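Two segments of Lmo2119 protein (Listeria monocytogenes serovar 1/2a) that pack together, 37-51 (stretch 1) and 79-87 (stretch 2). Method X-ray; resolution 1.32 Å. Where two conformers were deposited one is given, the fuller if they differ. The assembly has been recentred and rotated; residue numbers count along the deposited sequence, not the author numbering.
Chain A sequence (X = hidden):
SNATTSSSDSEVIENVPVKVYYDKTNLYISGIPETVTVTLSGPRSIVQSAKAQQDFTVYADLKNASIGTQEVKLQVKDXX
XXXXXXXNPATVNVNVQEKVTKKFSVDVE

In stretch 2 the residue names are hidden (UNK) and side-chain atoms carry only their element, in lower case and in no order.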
# COMPACT_ATOMS: atom_id res chain seq x y z
N THR A 37 3.74 0.00 -8.27
CA THR A 37 5.10 0.42 -8.55
C THR A 37 5.54 1.46 -7.52
O THR A 37 4.85 2.45 -7.30
CB THR A 37 5.21 1.04 -9.96
OG1 THR A 37 4.76 0.08 -10.92
CG2 THR A 37 6.61 1.46 -10.30
N VAL A 38 6.72 1.26 -6.92
CA VAL A 38 7.21 2.18 -5.90
C VAL A 38 8.48 2.84 -6.36
O VAL A 38 9.37 2.15 -6.88
CB VAL A 38 7.50 1.44 -4.56
CG1 VAL A 38 8.07 2.37 -3.52
CG2 VAL A 38 6.21 0.83 -4.03
N THR A 39 8.57 4.16 -6.23
CA THR A 39 9.78 4.89 -6.57
C THR A 39 10.42 5.39 -5.28
O THR A 39 9.76 5.99 -4.44
CB THR A 39 9.48 6.10 -7.47
OG1 THR A 39 8.84 5.65 -8.65
CG2 THR A 39 10.77 6.82 -7.85
N LEU A 40 11.71 5.09 -5.13
CA LEU A 40 12.52 5.45 -3.95
C LEU A 40 13.65 6.34 -4.38
O LEU A 40 14.29 6.03 -5.38
CB LEU A 40 13.17 4.21 -3.36
CG LEU A 40 12.26 3.08 -2.90
CD1 LEU A 40 13.10 1.93 -2.37
CD2 LEU A 40 11.30 3.58 -1.86
N SER A 41 13.94 7.40 -3.62
CA SER A 41 15.11 8.23 -3.90
C SER A 41 15.76 8.65 -2.58
O SER A 41 15.08 8.84 -1.57
CB SER A 41 14.75 9.43 -4.75
OG SER A 41 13.97 10.33 -4.04
N GLY A 42 17.08 8.77 -2.59
CA GLY A 42 17.81 9.15 -1.38
C GLY A 42 19.23 8.68 -1.45
O GLY A 42 19.70 8.37 -2.54
N PRO A 43 19.90 8.55 -0.29
CA PRO A 43 21.30 8.12 -0.26
C PRO A 43 21.46 6.75 -0.87
O PRO A 43 20.66 5.83 -0.58
CB PRO A 43 21.63 8.12 1.23
CG PRO A 43 20.75 9.17 1.80
CD PRO A 43 19.46 9.02 1.04
N ARG A 44 22.47 6.59 -1.70
CA ARG A 44 22.69 5.33 -2.41
C ARG A 44 22.65 4.05 -1.57
O ARG A 44 21.98 3.08 -1.98
CB ARG A 44 24.02 5.39 -3.18
CG ARG A 44 24.33 4.08 -3.86
CD ARG A 44 25.18 4.25 -5.08
NE ARG A 44 25.54 2.94 -5.59
CZ ARG A 44 24.83 2.21 -6.45
NH1 ARG A 44 23.66 2.62 -6.93
NH2 ARG A 44 25.32 1.05 -6.84
N SER A 45 23.31 4.03 -0.43
CA SER A 45 23.37 2.84 0.36
C SER A 45 21.98 2.43 0.85
O SER A 45 21.65 1.24 0.89
CB SER A 45 24.30 3.00 1.56
OG SER A 45 23.81 3.94 2.50
N ILE A 46 21.18 3.42 1.25
CA ILE A 46 19.84 3.19 1.77
C ILE A 46 18.87 2.79 0.66
O ILE A 46 18.05 1.87 0.85
CB ILE A 46 19.35 4.45 2.55
CG1 ILE A 46 20.37 4.76 3.67
CG2 ILE A 46 17.98 4.21 3.15
CD1 ILE A 46 20.04 5.97 4.51
N VAL A 47 18.95 3.46 -0.49
CA VAL A 47 18.12 3.07 -1.65
C VAL A 47 18.42 1.63 -2.06
O VAL A 47 17.52 0.81 -2.29
CB VAL A 47 18.31 4.02 -2.85
CG1 VAL A 47 17.66 3.47 -4.12
CG2 VAL A 47 17.75 5.40 -2.55
N GLN A 48 19.70 1.31 -2.17
CA GLN A 48 20.08 -0.01 -2.60
C GLN A 48 19.69 -1.12 -1.61
O GLN A 48 19.29 -2.20 -2.04
CB GLN A 48 21.56 -0.06 -2.98
CG GLN A 48 21.86 0.76 -4.23
CD GLN A 48 21.10 0.30 -5.46
OE1 GLN A 48 20.99 -0.90 -5.73
NE2 GLN A 48 20.53 1.25 -6.17
N SER A 49 19.79 -0.86 -0.31
CA SER A 49 19.37 -1.84 0.68
C SER A 49 17.88 -2.06 0.59
O SER A 49 17.41 -3.18 0.68
CB SER A 49 19.78 -1.41 2.09
OG SER A 49 19.22 -2.28 3.08
N ALA A 50 17.12 -0.98 0.38
CA ALA A 50 15.66 -1.09 0.30
C ALA A 50 15.27 -1.89 -0.94
O ALA A 50 14.34 -2.69 -0.90
CB ALA A 50 15.03 0.29 0.27
N LYS A 51 15.97 -1.66 -2.04
CA LYS A 51 15.72 -2.46 -3.25
C LYS A 51 16.07 -3.93 -3.05
O LYS A 51 15.29 -4.81 -3.42
CB LYS A 51 16.50 -1.88 -4.42
CG LYS A 51 16.44 -2.74 -5.68
CD LYS A 51 17.16 -2.05 -6.80
CE LYS A 51 17.20 -2.89 -8.06
NZ LYS A 51 17.87 -2.12 -9.15
N UNK A 79 10.19 1.90 6.42
CA UNK A 79 11.06 2.47 5.39
C UNK A 79 11.93 3.54 6.02
O UNK A 79 11.49 4.25 6.90
c UNK A 79 10.18 3.05 4.24
c UNK A 79 9.32 4.23 4.70
c UNK A 79 11.02 3.42 3.02
N UNK A 80 13.20 3.61 5.61
CA UNK A 80 14.13 4.59 6.15
C UNK A 80 13.60 6.00 6.04
O UNK A 80 13.05 6.40 5.03
c UNK A 80 15.44 4.54 5.39
o UNK A 80 16.31 5.59 5.79
N UNK A 81 13.85 6.79 7.08
CA UNK A 81 13.45 8.19 7.08
C UNK A 81 14.27 9.06 6.11
O UNK A 81 13.93 10.22 5.92
c UNK A 81 13.44 8.79 8.50
o UNK A 81 14.81 10.15 9.79
c UNK A 81 14.78 9.16 9.00
o UNK A 81 15.78 8.50 8.67
N UNK A 82 15.34 8.50 5.54
CA UNK A 82 16.18 9.22 4.59
C UNK A 82 15.73 9.05 3.15
O UNK A 82 16.35 9.58 2.25
n UNK A 82 15.56 12.43 7.97
c UNK A 82 16.64 12.15 7.26
c UNK A 82 17.63 8.77 4.74
c UNK A 82 18.26 9.01 6.10
c UNK A 82 18.28 10.49 6.45
n UNK A 82 17.10 10.90 7.20
n UNK A 82 17.25 13.12 6.60
N UNK A 83 14.67 8.28 2.92
CA UNK A 83 14.13 8.10 1.56
C UNK A 83 12.89 8.91 1.24
O UNK A 83 12.06 9.19 2.12
c UNK A 83 13.77 6.63 1.32
c UNK A 83 14.94 5.66 1.41
c UNK A 83 14.48 4.25 1.11
c UNK A 83 16.09 6.05 0.48
N UNK A 84 12.79 9.35 -0.02
CA UNK A 84 11.55 9.96 -0.55
C UNK A 84 10.89 8.79 -1.27
O UNK A 84 11.55 8.07 -2.01
c UNK A 84 12.57 13.47 -2.00
c UNK A 84 12.39 12.38 -0.93
c UNK A 84 13.41 14.64 -1.50
c UNK A 84 11.83 11.09 -1.53
n UNK A 84 13.50 15.74 -2.50
N UNK A 85 9.60 8.60 -1.04
CA UNK A 85 8.89 7.47 -1.62
C UNK A 85 7.57 7.89 -2.24
O UNK A 85 6.85 8.72 -1.68
c UNK A 85 7.97 5.17 -1.13
c UNK A 85 9.84 6.03 0.26
c UNK A 85 8.58 6.40 -0.52
N UNK A 86 7.26 7.32 -3.41
CA UNK A 86 5.92 7.54 -4.00
C UNK A 86 5.46 6.23 -4.59
O UNK A 86 6.26 5.36 -4.97
n UNK A 86 7.31 10.41 -9.44
c UNK A 86 6.76 8.54 -6.16
c UNK A 86 6.50 9.61 -7.21
c UNK A 86 7.63 9.60 -8.22
c UNK A 86 5.80 8.67 -5.02
N UNK A 87 4.15 6.08 -4.66
CA UNK A 87 3.53 4.85 -5.07
C UNK A 87 2.64 5.15 -6.26
O UNK A 87 1.93 6.18 -6.28
c UNK A 87 2.68 4.30 -3.91
c UNK A 87 2.04 2.98 -4.28
c UNK A 87 3.49 4.16 -2.63
O HOH W 1 11.00 8.96 -4.80

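Position 79 carries three side-chain carbons, one bonded to CA and bearing the other two, and none of them contacts stretch 1. A fork at CB with no heteroatom is valine, V79.

Position 80 has one carbon and then one oxygen; CB lies 3.4 Å from I46 CG2. This is serine, and the hydroxyl of S80 turns back to its own segment: the backbone N of position 82 donates to S80 OG at 3.1 Å.

Position 81 has two carbons, the second carrying two oxygens, and makes no contact with stretch 1. A carboxylate one carbon from CB is aspartate, D81.

Position 82 shows three carbons, a nitrogen, and a carbon bearing two more nitrogens; CB sits 3.7 Å from I46 CD1. The guanidinium identifies arginine. Its end leads away to D81: R82 NE donates to D81 OD1 at 3.1 Å and R82 NH2 to D81 OD2 at 3.0 Å, the latter pair a salt bridge.

Position 83 has four carbons forked at the second. One terminal carbon lies 3.5 Å from V47 CG2 and 3.8 Å from I46 CG2, the other 4.1 Å from A50 CB. Branching beyond CB separates leucine from isoleucine. L83 closes a type I turn begun at S80, L83 N reaching S80 O at 3.3 Å.

Position 84 is four carbons in a row ending in nitrogen; CB approaches S41 OG to 3.4 Å, but the extended chain leads away. This is lysine. A water donates to K84 O at 3.0 Å.

Position 85 again forks at CB into two carbons, one 3.7 Å from V38 CG1, the other 3.6 Å from L40 CD2: valine, V85.

Position 86 repeats the unbranched four-carbon chain with terminal nitrogen, its second carbon 3.9 Å from T39 CB. This is lysine, K86.

Position 87 has a three-carbon fork at CB, and its CA lies 3.5 Å from T37 O: valine, V87.

The contact joins antiparallel strands at 166°. T39 and K86 exchange hydrogen bonds (T39 N to K86 O 2.9 Å, K86 N to T39 O 3.0 Å), as do S41 and K84 (S41 N to K84 O 3.0 Å, K84 N to S41 O 2.8 Å). Alternation puts V38, L40, V85 and V87 on one sheet face, and T39, S41, K84 and K86 on the other. Beyond the ladder, L83 packs against the helix, and G42 accommodates the turn: an ideal CB on G42 would fall 2.7 Å from R82 O. Together the segments bury 671 Å².

Stretch 2 79-87: VSDRLKVKV
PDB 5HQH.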